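PDB 2BOY: 3-chlorocatechol 1,2-dioxygenase from Rhodococcus opacus, which probably cleaves the ring of 3-chlorocatechol between its two hydroxyl-bearing carbons with the help of a non-haem ferric iron. Local coordinates for residues R188-H193 with L208-G213. Numbering follows the deposited sequence.
Sequences RPAHLH and LYFENG. With FE (Fe (III) ion), chain I; BHO (benzhydroxamic acid), chain J.
R188 reaches Y209 across the beta hairpin that carries two iron ligands of this intradiol dioxygenase. Its NH2 gives a hydrogen bond to Y209 OH (3.0 Å), whose oxygen lies in the guanidinium plane, while that plane stands almost perpendicular, at 86°, to the phenol ring. The same guanidinium turns NH1 toward O1 of the bound benzhydroxamic acid, and NH1 also sits over one face of the H191 imidazole, displaced toward its rim. Q207, on the second strand, accepts a bond from NH1, and D219, outside the hairpin, forms a salt bridge with NH2, leaving both terminal nitrogens with protein partners.

Iron(III) is bound by NE2 of H191 (2.0 Å) and NE2 of H193, with Y133 as the third protein ligand and N of the bound benzhydroxamic acid also modelled on the iron. The H191 side chain, its CG placed between the backbone N and the carbonyl carbon (chi1 56°), folds back so that ND1 donates to P189 O at 2.8 Å. This bond is nearly straight and lies in the ring plane; it fixes the imidazole's rotation and would be expected to polarise the ring and make NE2 a stronger donor to the iron. Behind H191, Y209 CD2 packs against H191 CB and P189 CG.

Farther along, L192 and L208 form an antiparallel hydrogen-bonded pair, L192 N to L208 O and L208 N to L192 O (2.8 Å). On their side of the sheet, F105 touches both leucines. The F210 ring meets L192 through CZ and A190 CB through CD1 (3.8 Å). Where the strands part, a water donates to A190 O (2.6 Å) and accepts from F210 N (2.9 Å).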
loop_
_atom_site.group_PDB
_atom_site.type_symbol
_atom_site.label_atom_id
_atom_site.label_comp_id
_atom_site.label_asym_id
_atom_site.label_seq_id
_atom_site.Cartn_x
_atom_site.Cartn_y
_atom_site.Cartn_z
ATOM N N ARG A 188 -15.871 9.438 -11.552
ATOM C CA ARG A 188 -16.277 8.402 -12.513
ATOM C C ARG A 188 -17.472 8.954 -13.336
ATOM O O ARG A 188 -18.380 9.569 -12.758
ATOM C CB ARG A 188 -16.768 7.158 -11.751
ATOM C CG ARG A 188 -15.720 6.542 -10.823
ATOM C CD ARG A 188 -15.746 4.992 -10.863
ATOM N NE ARG A 188 -15.517 4.581 -12.247
ATOM C CZ ARG A 188 -16.160 3.614 -12.884
ATOM N NH1 ARG A 188 -17.107 2.900 -12.267
ATOM N NH2 ARG A 188 -15.877 3.417 -14.166
ATOM N N PRO A 189 -17.518 8.666 -14.639
ATOM C CA PRO A 189 -18.688 9.026 -15.455
ATOM C C PRO A 189 -19.856 8.164 -14.962
ATOM O O PRO A 189 -19.605 7.146 -14.268
ATOM C CB PRO A 189 -18.283 8.614 -16.870
ATOM C CG PRO A 189 -17.356 7.447 -16.650
ATOM C CD PRO A 189 -16.518 7.883 -15.414
ATOM N N ALA A 190 -21.088 8.546 -15.288
ATOM C CA ALA A 190 -22.298 7.806 -14.833
ATOM C C ALA A 190 -22.307 6.419 -15.411
ATOM O O ALA A 190 -21.923 6.271 -16.552
ATOM C CB ALA A 190 -23.544 8.549 -15.299
ATOM N N HIS A 191 -22.761 5.418 -14.649
ATOM C CA HIS A 191 -22.706 4.018 -15.125
ATOM C C HIS A 191 -23.706 3.099 -14.400
ATOM O O HIS A 191 -24.121 3.375 -13.266
ATOM C CB HIS A 191 -21.271 3.456 -14.943
ATOM C CG HIS A 191 -20.784 3.553 -13.535
ATOM N ND1 HIS A 191 -20.179 4.678 -13.027
ATOM C CD2 HIS A 191 -20.905 2.687 -12.503
ATOM C CE1 HIS A 191 -19.927 4.492 -11.739
ATOM N NE2 HIS A 191 -20.342 3.277 -11.401
ATOM N N LEU A 192 -24.052 1.991 -15.063
ATOM C CA LEU A 192 -24.848 0.926 -14.509
ATOM C C LEU A 192 -23.892 -0.251 -14.389
ATOM O O LEU A 192 -23.191 -0.542 -15.376
ATOM C CB LEU A 192 -25.970 0.545 -15.472
ATOM C CG LEU A 192 -26.861 1.714 -15.916
ATOM C CD1 LEU A 192 -27.946 1.165 -16.838
ATOM C CD2 LEU A 192 -27.487 2.297 -14.615
ATOM N N HIS A 193 -23.869 -0.888 -13.210
ATOM C CA HIS A 193 -23.010 -2.098 -12.926
ATOM C C HIS A 193 -23.827 -3.359 -13.176
ATOM O O HIS A 193 -24.995 -3.390 -12.809
ATOM C CB HIS A 193 -22.651 -2.152 -11.450
ATOM C CG HIS A 193 -21.594 -1.169 -11.023
ATOM N ND1 HIS A 193 -20.254 -1.439 -11.169
ATOM C CD2 HIS A 193 -21.673 0.046 -10.411
ATOM C CE1 HIS A 193 -19.547 -0.419 -10.705
ATOM N NE2 HIS A 193 -20.388 0.501 -10.253
ATOM N N LEU A 208 -22.018 -0.161 -17.884
ATOM C CA LEU A 208 -22.397 0.545 -19.120
ATOM C C LEU A 208 -22.458 2.034 -18.801
ATOM O O LEU A 208 -22.945 2.394 -17.756
ATOM C CB LEU A 208 -23.762 0.040 -19.628
ATOM C CG LEU A 208 -23.730 -1.459 -20.006
ATOM C CD1 LEU A 208 -25.123 -2.016 -20.285
ATOM C CD2 LEU A 208 -22.789 -1.704 -21.203
ATOM N N TYR A 209 -21.934 2.853 -19.695
ATOM C CA TYR A 209 -21.775 4.298 -19.524
ATOM C C TYR A 209 -22.662 5.001 -20.547
ATOM O O TYR A 209 -23.252 4.350 -21.391
ATOM C CB TYR A 209 -20.331 4.664 -19.802
ATOM C CG TYR A 209 -19.341 3.903 -18.944
ATOM C CD1 TYR A 209 -18.740 2.740 -19.413
ATOM C CD2 TYR A 209 -19.006 4.367 -17.664
ATOM C CE1 TYR A 209 -17.849 2.032 -18.619
ATOM C CE2 TYR A 209 -18.113 3.661 -16.858
ATOM C CZ TYR A 209 -17.541 2.503 -17.350
ATOM O OH TYR A 209 -16.638 1.809 -16.576
ATOM N N PHE A 210 -22.787 6.319 -20.461
ATOM C CA PHE A 210 -23.715 7.087 -21.332
ATOM C C PHE A 210 -22.868 7.974 -22.240
ATOM O O PHE A 210 -22.061 8.759 -21.736
ATOM C CB PHE A 210 -24.664 7.873 -20.453
ATOM C CG PHE A 210 -25.486 7.003 -19.563
ATOM C CD1 PHE A 210 -25.087 6.727 -18.262
ATOM C CD2 PHE A 210 -26.623 6.369 -20.061
ATOM C CE1 PHE A 210 -25.820 5.882 -17.478
ATOM C CE2 PHE A 210 -27.362 5.519 -19.265
ATOM C CZ PHE A 210 -26.959 5.277 -17.971
ATOM N N GLU A 211 -22.990 7.755 -23.553
ATOM C CA GLU A 211 -22.220 8.420 -24.625
ATOM C C GLU A 211 -21.949 9.897 -24.350
ATOM O O GLU A 211 -20.835 10.396 -24.466
ATOM C CB GLU A 211 -23.074 8.408 -25.888
ATOM C CG GLU A 211 -22.404 7.750 -27.054
ATOM C CD GLU A 211 -23.409 7.313 -28.075
ATOM O OE1 GLU A 211 -24.480 7.961 -28.188
ATOM O OE2 GLU A 211 -23.122 6.309 -28.740
ATOM N N ASN A 212 -23.013 10.579 -23.977
ATOM C CA ASN A 212 -23.014 12.026 -23.878
ATOM C C ASN A 212 -22.489 12.530 -22.525
ATOM O O ASN A 212 -22.419 13.732 -22.298
ATOM C CB ASN A 212 -24.459 12.481 -24.118
ATOM C CG ASN A 212 -25.398 11.286 -24.481
ATOM O OD1 ASN A 212 -26.247 11.398 -25.382
ATOM N ND2 ASN A 212 -25.227 10.135 -23.785
ATOM N N GLY A 213 -22.092 11.610 -21.649
ATOM C CA GLY A 213 -21.881 11.943 -20.250
ATOM C C GLY A 213 -20.526 12.566 -19.984
ATOM O O GLY A 213 -19.556 12.317 -20.692
HETATM FE FE FE I . -19.995 2.522 -9.536
HETATM C C1 BHO J . -16.274 2.354 -8.435
HETATM C C2 BHO J . -15.032 1.817 -9.026
HETATM C C3 BHO J . -13.813 2.142 -8.429
HETATM C C4 BHO J . -13.802 2.983 -7.305
HETATM C C5 BHO J . -14.974 3.486 -6.767
HETATM C C6 BHO J . -16.216 3.189 -7.331
HETATM C C BHO J . -17.580 2.000 -9.076
HETATM O O1 BHO J . -17.555 1.762 -10.239
HETATM N N BHO J . -18.758 1.976 -8.487
HETATM O O2 BHO J . -18.991 1.416 -7.404
HETATM O O HOH W 1 -21.387 7.923 -18.531
#